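Local coordinates for protein tRNA (cytosine(72)-C(5))-methyltransferase (PDB 5ZVE) that methylates the C5 position of cytosine 72 in several tRNAs, using S-adenosyl-L-methionine as methyl donor, at residues 253-265 against 300-312. Sequence-based numbering, arbitrary orientation.
Sequences VQMDARKLPDLGI and YQRAFIWAAIKSL. With SAH (S-adenosyl-L-homocysteine), chain C.
Arg-258 meets helix 291-310 with CG, CD and NH2, while NE and NH1 turn to Asp-256, a worked example of how one long residue can serve apolar and polar neighbours at once. From CB, chi1 of -68° sets CG anti to the carbonyl carbon, and CG lies over one face of the Phe-304 ring in a CH-pi contact, 3.9 Å from the centroid and 18° off the ring normal. CD rests on Ala-303 CB at 3.5 Å. The chain then bends at chi3, and NE and NH1 grip the Asp-256 carboxylate side-on, NE reaching the syn lone pair of OD1, which lies close to the guanidinium plane, NH1 on OD2 at 2.8 Å. NH2 ends at the edge of the Tyr-300 ring, 3.3 Å from CE1, which itself sits over a guanidinium face. In this Rossmann-like class I methyltransferase domain, the residues following strand 250-254 and the helix both contribute to the adenine end of the S-adenosyl-L-homocysteine pocket. Asp-256 OD1 also accepts from Arg-258 N, an Asx turn, and from adenine N6. That same amino group donates to Tyr-300 OH at 2.6 Å, while Ala-257 N donates to N1; Phe-304 CZ abuts C6. Beyond the pocket, Ala-307 CB nestles against Arg-258 O and Pro-261 CD, and Leu-260 CD2 packs on Ser-311, whose OG is turned back to hydrogen-bond Ala-307 O.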
ATOM      1  N   VAL A 253     -12.912 -13.376 -11.019  1.00 42.56           N
ATOM      2  CA  VAL A 253     -12.942 -14.817 -10.822  1.00 38.83           C
ATOM      3  C   VAL A 253     -12.242 -15.157  -9.505  1.00 44.05           C
ATOM      4  O   VAL A 253     -11.119 -14.717  -9.240  1.00 41.68           O
ATOM      5  CB  VAL A 253     -12.310 -15.581 -12.018  1.00 40.96           C
ATOM      6  CG1 VAL A 253     -13.138 -15.387 -13.276  1.00 41.93           C
ATOM      7  CG2 VAL A 253     -10.882 -15.154 -12.255  1.00 43.12           C
ATOM      8  N   GLN A 254     -12.936 -15.919  -8.666  1.00 39.29           N
ATOM      9  CA  GLN A 254     -12.379 -16.388  -7.407  1.00 39.91           C
ATOM     10  C   GLN A 254     -11.716 -17.750  -7.582  1.00 45.24           C
ATOM     11  O   GLN A 254     -12.355 -18.696  -8.044  1.00 48.84           O
ATOM     12  CB  GLN A 254     -13.471 -16.473  -6.346  1.00 34.88           C
ATOM     13  CG  GLN A 254     -12.960 -16.853  -4.980  1.00 39.47           C
ATOM     14  CD  GLN A 254     -14.071 -17.003  -3.973  1.00 49.02           C
ATOM     15  OE1 GLN A 254     -15.238 -16.759  -4.278  1.00 54.06           O
ATOM     16  NE2 GLN A 254     -13.717 -17.402  -2.758  1.00 49.66           N
ATOM     17  N   MET A 255     -10.451 -17.847  -7.176  1.00 40.59           N
ATOM     18  CA  MET A 255      -9.661 -19.063  -7.373  1.00 44.77           C
ATOM     19  C   MET A 255      -8.249 -18.916  -6.828  1.00 43.02           C
ATOM     20  O   MET A 255      -7.778 -17.803  -6.591  1.00 37.48           O
ATOM     21  CB  MET A 255      -9.583 -19.427  -8.860  1.00 39.35           C
ATOM     22  CG  MET A 255      -8.555 -18.615  -9.625  1.00 39.77           C
ATOM     23  SD  MET A 255      -8.384 -19.084 -11.355  1.00 40.12           S
ATOM     24  CE  MET A 255      -7.592 -20.685 -11.195  1.00 37.94           C
ATOM     25  N   ASP A 256      -7.582 -20.050  -6.629  1.00 41.64           N
ATOM     26  CA  ASP A 256      -6.156 -20.070  -6.325  1.00 38.43           C
ATOM     27  C   ASP A 256      -5.382 -19.751  -7.603  1.00 39.48           C
ATOM     28  O   ASP A 256      -5.372 -20.543  -8.546  1.00 39.35           O
ATOM     29  CB  ASP A 256      -5.746 -21.433  -5.756  1.00 37.18           C
ATOM     30  CG  ASP A 256      -4.265 -21.518  -5.423  1.00 41.63           C
ATOM     31  OD1 ASP A 256      -3.547 -20.504  -5.547  1.00 42.61           O
ATOM     32  OD2 ASP A 256      -3.811 -22.617  -5.040  1.00 48.53           O
ATOM     33  N   ALA A 257      -4.737 -18.586  -7.626  1.00 36.58           N
ATOM     34  CA  ALA A 257      -4.054 -18.095  -8.825  1.00 38.92           C
ATOM     35  C   ALA A 257      -2.899 -18.987  -9.265  1.00 36.30           C
ATOM     36  O   ALA A 257      -2.457 -18.920 -10.410  1.00 33.71           O
ATOM     37  CB  ALA A 257      -3.554 -16.685  -8.599  1.00 36.64           C
ATOM     38  N   ARG A 258      -2.406 -19.811  -8.347  1.00 39.88           N
ATOM     39  CA  ARG A 258      -1.323 -20.736  -8.653  1.00 39.36           C
ATOM     40  C   ARG A 258      -1.766 -21.819  -9.631  1.00 40.38           C
ATOM     41  O   ARG A 258      -0.939 -22.469 -10.266  1.00 35.16           O
ATOM     42  CB  ARG A 258      -0.793 -21.370  -7.369  1.00 34.26           C
ATOM     43  CG  ARG A 258      -0.081 -20.389  -6.460  1.00 33.60           C
ATOM     44  CD  ARG A 258       0.214 -21.002  -5.104  1.00 31.73           C
ATOM     45  NE  ARG A 258      -0.975 -21.578  -4.491  1.00 33.12           N
ATOM     46  CZ  ARG A 258      -0.967 -22.258  -3.353  1.00 32.34           C
ATOM     47  NH1 ARG A 258      -2.096 -22.746  -2.862  1.00 39.44           N
ATOM     48  NH2 ARG A 258       0.176 -22.458  -2.712  1.00 31.97           N
ATOM     49  N   LYS A 259      -3.075 -22.008  -9.739  1.00 38.91           N
ATOM     50  CA  LYS A 259      -3.646 -22.946 -10.697  1.00 40.08           C
ATOM     51  C   LYS A 259      -4.125 -22.252 -11.970  1.00 39.30           C
ATOM     52  O   LYS A 259      -4.873 -22.839 -12.743  1.00 38.83           O
ATOM     53  CB  LYS A 259      -4.803 -23.717 -10.059  1.00 43.70           C
ATOM     54  CG  LYS A 259      -4.437 -24.439  -8.768  1.00 42.61           C
ATOM     55  CD  LYS A 259      -5.597 -25.276  -8.263  1.00 42.12           C
ATOM     56  CE  LYS A 259      -5.576 -26.667  -8.872  1.00 53.89           C
ATOM     57  NZ  LYS A 259      -4.499 -27.504  -8.276  1.00 61.77           N
ATOM     58  N   LEU A 260      -3.693 -21.009 -12.185  1.00 35.92           N
ATOM     59  CA  LEU A 260      -4.119 -20.222 -13.352  1.00 36.37           C
ATOM     60  C   LEU A 260      -4.133 -20.950 -14.708  1.00 41.46           C
ATOM     61  O   LEU A 260      -5.094 -20.795 -15.467  1.00 41.04           O
ATOM     62  CB  LEU A 260      -3.250 -18.968 -13.502  1.00 38.81           C
ATOM     63  CG  LEU A 260      -3.611 -18.153 -14.755  1.00 39.01           C
ATOM     64  CD1 LEU A 260      -5.032 -17.617 -14.692  1.00 34.15           C
ATOM     65  CD2 LEU A 260      -2.634 -17.047 -15.035  1.00 36.10           C
ATOM     66  N   PRO A 261      -3.083 -21.736 -15.033  1.00 37.89           N
ATOM     67  CA  PRO A 261      -3.130 -22.426 -16.327  1.00 36.53           C
ATOM     68  C   PRO A 261      -4.324 -23.366 -16.516  1.00 37.71           C
ATOM     69  O   PRO A 261      -4.526 -23.842 -17.629  1.00 44.58           O
ATOM     70  CB  PRO A 261      -1.818 -23.214 -16.344  1.00 40.01           C
ATOM     71  CG  PRO A 261      -0.901 -22.412 -15.506  1.00 34.77           C
ATOM     72  CD  PRO A 261      -1.764 -21.895 -14.390  1.00 37.48           C
ATOM     73  N   ASP A 262      -5.098 -23.614 -15.463  1.00 37.90           N
ATOM     74  CA  ASP A 262      -6.296 -24.442 -15.560  1.00 41.15           C
ATOM     75  C   ASP A 262      -7.352 -23.795 -16.451  1.00 45.07           C
ATOM     76  O   ASP A 262      -8.193 -24.486 -17.025  1.00 50.72           O
ATOM     77  CB  ASP A 262      -6.886 -24.718 -14.175  1.00 40.46           C
ATOM     78  CG  ASP A 262      -6.047 -25.689 -13.367  1.00 50.71           C
ATOM     79  OD1 ASP A 262      -4.944 -26.053 -13.831  1.00 51.30           O
ATOM     80  OD2 ASP A 262      -6.490 -26.092 -12.270  1.00 53.40           O
ATOM     81  N   LEU A 263      -7.315 -22.471 -16.559  1.00 43.60           N
ATOM     82  CA  LEU A 263      -8.104 -21.777 -17.575  1.00 47.23           C
ATOM     83  C   LEU A 263      -7.494 -22.096 -18.938  1.00 48.29           C
ATOM     84  O   LEU A 263      -6.440 -22.720 -19.010  1.00 52.10           O
ATOM     85  CB  LEU A 263      -8.132 -20.262 -17.323  1.00 46.46           C
ATOM     86  CG  LEU A 263      -9.024 -19.699 -16.205  1.00 48.35           C
ATOM     87  CD1 LEU A 263      -8.639 -20.227 -14.832  1.00 46.29           C
ATOM     88  CD2 LEU A 263      -8.998 -18.176 -16.200  1.00 45.77           C
ATOM     89  N   GLY A 264      -8.125 -21.672 -20.023  1.00 47.03           N
ATOM     90  CA  GLY A 264      -7.574 -22.000 -21.326  1.00 47.87           C
ATOM     91  C   GLY A 264      -6.876 -20.812 -21.943  1.00 47.56           C
ATOM     92  O   GLY A 264      -6.545 -20.805 -23.130  1.00 48.12           O
ATOM     93  N   ILE A 265      -6.647 -19.805 -21.110  1.00 53.77           N
ATOM     94  CA  ILE A 265      -6.208 -18.495 -21.566  1.00 46.37           C
ATOM     95  C   ILE A 265      -4.694 -18.369 -21.720  1.00 43.37           C
ATOM     96  O   ILE A 265      -3.933 -18.770 -20.842  1.00 43.99           O
ATOM     97  CB  ILE A 265      -6.714 -17.418 -20.610  1.00 45.56           C
ATOM     98  CG1 ILE A 265      -8.236 -17.515 -20.513  1.00 49.88           C
ATOM     99  CG2 ILE A 265      -6.279 -16.037 -21.073  1.00 46.28           C
ATOM    100  CD1 ILE A 265      -8.833 -16.679 -19.428  1.00 44.02           C
ATOM    101  N   TYR A 300       6.568 -19.183  -1.927  1.00 25.98           N
ATOM    102  CA  TYR A 300       5.146 -19.122  -2.240  1.00 28.54           C
ATOM    103  C   TYR A 300       4.893 -18.329  -3.530  1.00 28.48           C
ATOM    104  O   TYR A 300       4.023 -18.679  -4.322  1.00 28.49           O
ATOM    105  CB  TYR A 300       4.393 -18.503  -1.058  1.00 30.84           C
ATOM    106  CG  TYR A 300       2.894 -18.377  -1.216  1.00 31.91           C
ATOM    107  CD1 TYR A 300       2.099 -19.497  -1.422  1.00 30.54           C
ATOM    108  CD2 TYR A 300       2.269 -17.137  -1.119  1.00 31.59           C
ATOM    109  CE1 TYR A 300       0.725 -19.386  -1.549  1.00 30.32           C
ATOM    110  CE2 TYR A 300       0.896 -17.015  -1.243  1.00 28.63           C
ATOM    111  CZ  TYR A 300       0.128 -18.142  -1.459  1.00 36.98           C
ATOM    112  OH  TYR A 300      -1.239 -18.032  -1.584  1.00 35.05           O
ATOM    113  N   GLN A 301       5.673 -17.274  -3.746  1.00 23.89           N
ATOM    114  CA  GLN A 301       5.500 -16.420  -4.922  1.00 29.69           C
ATOM    115  C   GLN A 301       5.908 -17.124  -6.220  1.00 30.91           C
ATOM    116  O   GLN A 301       5.340 -16.860  -7.279  1.00 24.99           O
ATOM    117  CB  GLN A 301       6.302 -15.129  -4.758  1.00 26.71           C
ATOM    118  CG  GLN A 301       5.794 -14.227  -3.637  1.00 25.63           C
ATOM    119  CD  GLN A 301       6.831 -13.222  -3.204  1.00 25.19           C
ATOM    120  OE1 GLN A 301       8.016 -13.387  -3.485  1.00 28.51           O
ATOM    121  NE2 GLN A 301       6.398 -12.182  -2.498  1.00 27.09           N
ATOM    122  N   ARG A 302       6.892 -18.018  -6.128  1.00 29.49           N
ATOM    123  CA  ARG A 302       7.383 -18.747  -7.293  1.00 26.55           C
ATOM    124  C   ARG A 302       6.287 -19.569  -7.952  1.00 23.14           C
ATOM    125  O   ARG A 302       6.287 -19.752  -9.166  1.00 27.39           O
ATOM    126  CB  ARG A 302       8.559 -19.647  -6.919  1.00 32.13           C
ATOM    127  CG  ARG A 302       9.863 -18.889  -6.761  1.00 30.72           C
ATOM    128  CD  ARG A 302      10.986 -19.777  -6.256  1.00 34.06           C
ATOM    129  NE  ARG A 302      12.054 -18.969  -5.677  1.00 39.46           N
ATOM    130  CZ  ARG A 302      12.410 -19.015  -4.398  1.00 44.93           C
ATOM    131  NH1 ARG A 302      11.802 -19.852  -3.568  1.00 38.55           N
ATOM    132  NH2 ARG A 302      13.388 -18.238  -3.951  1.00 41.90           N
ATOM    133  N   ALA A 303       5.361 -20.070  -7.146  1.00 24.71           N
ATOM    134  CA  ALA A 303       4.219 -20.800  -7.674  1.00 27.11           C
ATOM    135  C   ALA A 303       3.368 -19.909  -8.575  1.00 29.83           C
ATOM    136  O   ALA A 303       2.956 -20.334  -9.657  1.00 32.15           O
ATOM    137  CB  ALA A 303       3.390 -21.372  -6.534  1.00 27.30           C
ATOM    138  N   PHE A 304       3.118 -18.674  -8.133  1.00 26.77           N
ATOM    139  CA  PHE A 304       2.405 -17.681  -8.942  1.00 25.76           C
ATOM    140  C   PHE A 304       3.143 -17.365 -10.239  1.00 27.43           C
ATOM    141  O   PHE A 304       2.563 -17.358 -11.329  1.00 26.91           O
ATOM    142  CB  PHE A 304       2.218 -16.373  -8.163  1.00 27.62           C
ATOM    143  CG  PHE A 304       1.294 -16.478  -6.986  1.00 27.15           C
ATOM    144  CD1 PHE A 304       1.711 -17.084  -5.811  1.00 30.14           C
ATOM    145  CD2 PHE A 304       0.021 -15.934  -7.037  1.00 35.59           C
ATOM    146  CE1 PHE A 304       0.863 -17.170  -4.718  1.00 33.16           C
ATOM    147  CE2 PHE A 304      -0.830 -16.012  -5.946  1.00 30.51           C
ATOM    148  CZ  PHE A 304      -0.408 -16.630  -4.787  1.00 31.36           C
ATOM    149  N   ILE A 305       4.435 -17.104 -10.093  1.00 24.74           N
ATOM    150  CA  ILE A 305       5.291 -16.699 -11.193  1.00 22.32           C
ATOM    151  C   ILE A 305       5.314 -17.749 -12.292  1.00 30.26           C
ATOM    152  O   ILE A 305       5.141 -17.436 -13.470  1.00 28.85           O
ATOM    153  CB  ILE A 305       6.722 -16.466 -10.705  1.00 24.58           C
ATOM    154  CG1 ILE A 305       6.785 -15.238  -9.793  1.00 29.49           C
ATOM    155  CG2 ILE A 305       7.659 -16.343 -11.888  1.00 29.10           C
ATOM    156  CD1 ILE A 305       8.103 -15.100  -9.059  1.00 29.47           C
ATOM    157  N   TRP A 306       5.533 -18.998 -11.891  1.00 23.84           N
ATOM    158  CA  TRP A 306       5.544 -20.120 -12.820  1.00 26.21           C
ATOM    159  C   TRP A 306       4.194 -20.230 -13.523  1.00 25.28           C
ATOM    160  O   TRP A 306       4.134 -20.399 -14.740  1.00 26.99           O
ATOM    161  CB  TRP A 306       5.892 -21.422 -12.078  1.00 23.95           C
ATOM    162  CG  TRP A 306       5.986 -22.662 -12.939  1.00 28.31           C
ATOM    163  CD1 TRP A 306       5.408 -23.879 -12.689  1.00 29.35           C
ATOM    164  CD2 TRP A 306       6.698 -22.807 -14.178  1.00 27.35           C
ATOM    165  NE1 TRP A 306       5.718 -24.768 -13.691  1.00 25.81           N
ATOM    166  CE2 TRP A 306       6.509 -24.138 -14.616  1.00 28.99           C
ATOM    167  CE3 TRP A 306       7.477 -21.946 -14.958  1.00 27.75           C
ATOM    168  CZ2 TRP A 306       7.064 -24.621 -15.799  1.00 29.00           C
ATOM    169  CZ3 TRP A 306       8.029 -22.430 -16.136  1.00 34.08           C
ATOM    170  CH2 TRP A 306       7.820 -23.758 -16.543  1.00 28.07           C
ATOM    171  N   ALA A 307       3.118 -20.100 -12.752  1.00 24.02           N
ATOM    172  CA  ALA A 307       1.770 -20.148 -13.305  1.00 27.18           C
ATOM    173  C   ALA A 307       1.552 -19.022 -14.319  1.00 32.53           C
ATOM    174  O   ALA A 307       0.873 -19.209 -15.331  1.00 35.73           O
ATOM    175  CB  ALA A 307       0.736 -20.071 -12.192  1.00 25.59           C
ATOM    176  N   ALA A 308       2.136 -17.857 -14.047  1.00 31.79           N
ATOM    177  CA  ALA A 308       2.010 -16.711 -14.941  1.00 28.80           C
ATOM    178  C   ALA A 308       2.782 -16.929 -16.232  1.00 28.86           C
ATOM    179  O   ALA A 308       2.274 -16.669 -17.323  1.00 28.82           O
ATOM    180  CB  ALA A 308       2.498 -15.448 -14.253  1.00 27.67           C
ATOM    181  N   ILE A 309       4.018 -17.397 -16.094  1.00 26.76           N
ATOM    182  CA  ILE A 309       4.881 -17.671 -17.237  1.00 29.35           C
ATOM    183  C   ILE A 309       4.233 -18.668 -18.197  1.00 30.44           C
ATOM    184  O   ILE A 309       4.245 -18.468 -19.412  1.00 35.34           O
ATOM    185  CB  ILE A 309       6.249 -18.215 -16.777  1.00 31.46           C
ATOM    186  CG1 ILE A 309       7.020 -17.134 -16.013  1.00 29.41           C
ATOM    187  CG2 ILE A 309       7.065 -18.710 -17.962  1.00 29.86           C
ATOM    188  CD1 ILE A 309       8.329 -17.626 -15.421  1.00 27.24           C
ATOM    189  N   LYS A 310       3.657 -19.731 -17.646  1.00 33.04           N
ATOM    190  CA  LYS A 310       3.020 -20.759 -18.465  1.00 34.23           C
ATOM    191  C   LYS A 310       1.730 -20.261 -19.109  1.00 36.36           C
ATOM    192  O   LYS A 310       1.277 -20.815 -20.108  1.00 40.86           O
ATOM    193  CB  LYS A 310       2.725 -22.005 -17.629  1.00 32.67           C
ATOM    194  CG  LYS A 310       3.955 -22.798 -17.223  1.00 34.51           C
ATOM    195  CD  LYS A 310       3.581 -24.165 -16.654  1.00 30.19           C
ATOM    196  CE  LYS A 310       2.665 -24.040 -15.446  1.00 34.44           C
ATOM    197  NZ  LYS A 310       2.315 -25.374 -14.863  1.00 35.26           N
ATOM    198  N   SER A 311       1.143 -19.211 -18.542  1.00 34.95           N
ATOM    199  CA  SER A 311      -0.100 -18.663 -19.072  1.00 33.24           C
ATOM    200  C   SER A 311       0.136 -17.460 -19.973  1.00 32.29           C
ATOM    201  O   SER A 311      -0.814 -16.851 -20.465  1.00 39.64           O
ATOM    202  CB  SER A 311      -1.038 -18.265 -17.933  1.00 33.63           C
ATOM    203  OG  SER A 311      -1.347 -19.371 -17.100  1.00 35.10           O
ATOM    204  N   LEU A 312       1.400 -17.114 -20.189  1.00 31.01           N
ATOM    205  CA  LEU A 312       1.733 -15.994 -21.061  1.00 35.21           C
ATOM    206  C   LEU A 312       1.989 -16.480 -22.474  1.00 36.68           C
ATOM    207  O   LEU A 312       2.673 -17.485 -22.675  1.00 35.69           O
ATOM    208  CB  LEU A 312       2.968 -15.244 -20.550  1.00 33.94           C
ATOM    209  CG  LEU A 312       2.787 -13.967 -19.731  1.00 35.91           C
ATOM    210  CD1 LEU A 312       4.150 -13.379 -19.394  1.00 36.68           C
ATOM    211  CD2 LEU A 312       1.932 -12.945 -20.468  1.00 32.08           C
TER
HETATM  212  N   SAH C 401      -3.017  -5.920  -6.341  1.00 21.31           N
HETATM  213  CA  SAH C 401      -3.941  -5.515  -5.289  1.00 24.17           C
HETATM  214  CB  SAH C 401      -3.432  -5.933  -3.909  1.00 27.48           C
HETATM  215  CG  SAH C 401      -2.754  -7.303  -3.829  1.00 25.94           C
HETATM  216  SD  SAH C 401      -2.585  -7.836  -2.108  1.00 29.95           S
HETATM  217  C   SAH C 401      -4.267  -4.019  -5.324  1.00 27.90           C
HETATM  218  O   SAH C 401      -3.602  -3.232  -5.998  1.00 27.05           O
HETATM  219  OXT SAH C 401      -5.210  -3.559  -4.682  1.00 25.63           O
HETATM  220  C5' SAH C 401      -2.291  -9.573  -2.547  1.00 28.39           C
HETATM  221  C4' SAH C 401      -3.562 -10.385  -2.788  1.00 31.48           C
HETATM  222  O4' SAH C 401      -3.224 -11.710  -3.146  1.00 32.68           O
HETATM  223  C3' SAH C 401      -4.480 -10.498  -1.578  1.00 33.52           C
HETATM  224  O3' SAH C 401      -5.702  -9.861  -1.868  1.00 28.40           O
HETATM  225  C2' SAH C 401      -4.744 -11.981  -1.400  1.00 28.73           C
HETATM  226  O2' SAH C 401      -6.123 -12.220  -1.268  1.00 32.63           O
HETATM  227  C1' SAH C 401      -4.251 -12.574  -2.704  1.00 31.02           C
HETATM  228  N9  SAH C 401      -3.781 -13.972  -2.595  1.00 32.92           N
HETATM  229  C8  SAH C 401      -3.006 -14.544  -1.618  1.00 35.45           C
HETATM  230  N7  SAH C 401      -2.813 -15.848  -1.929  1.00 31.85           N
HETATM  231  C5  SAH C 401      -3.452 -16.117  -3.089  1.00 34.29           C
HETATM  232  C6  SAH C 401      -3.584 -17.273  -3.850  1.00 37.60           C
HETATM  233  N6  SAH C 401      -3.011 -18.413  -3.468  1.00 35.16           N
HETATM  234  N1  SAH C 401      -4.316 -17.233  -5.018  1.00 40.64           N
HETATM  235  C2  SAH C 401      -4.914 -16.055  -5.423  1.00 39.85           C
HETATM  236  N3  SAH C 401      -4.782 -14.913  -4.662  1.00 37.18           N
HETATM  237  C4  SAH C 401      -4.062 -14.945  -3.515  1.00 32.14           C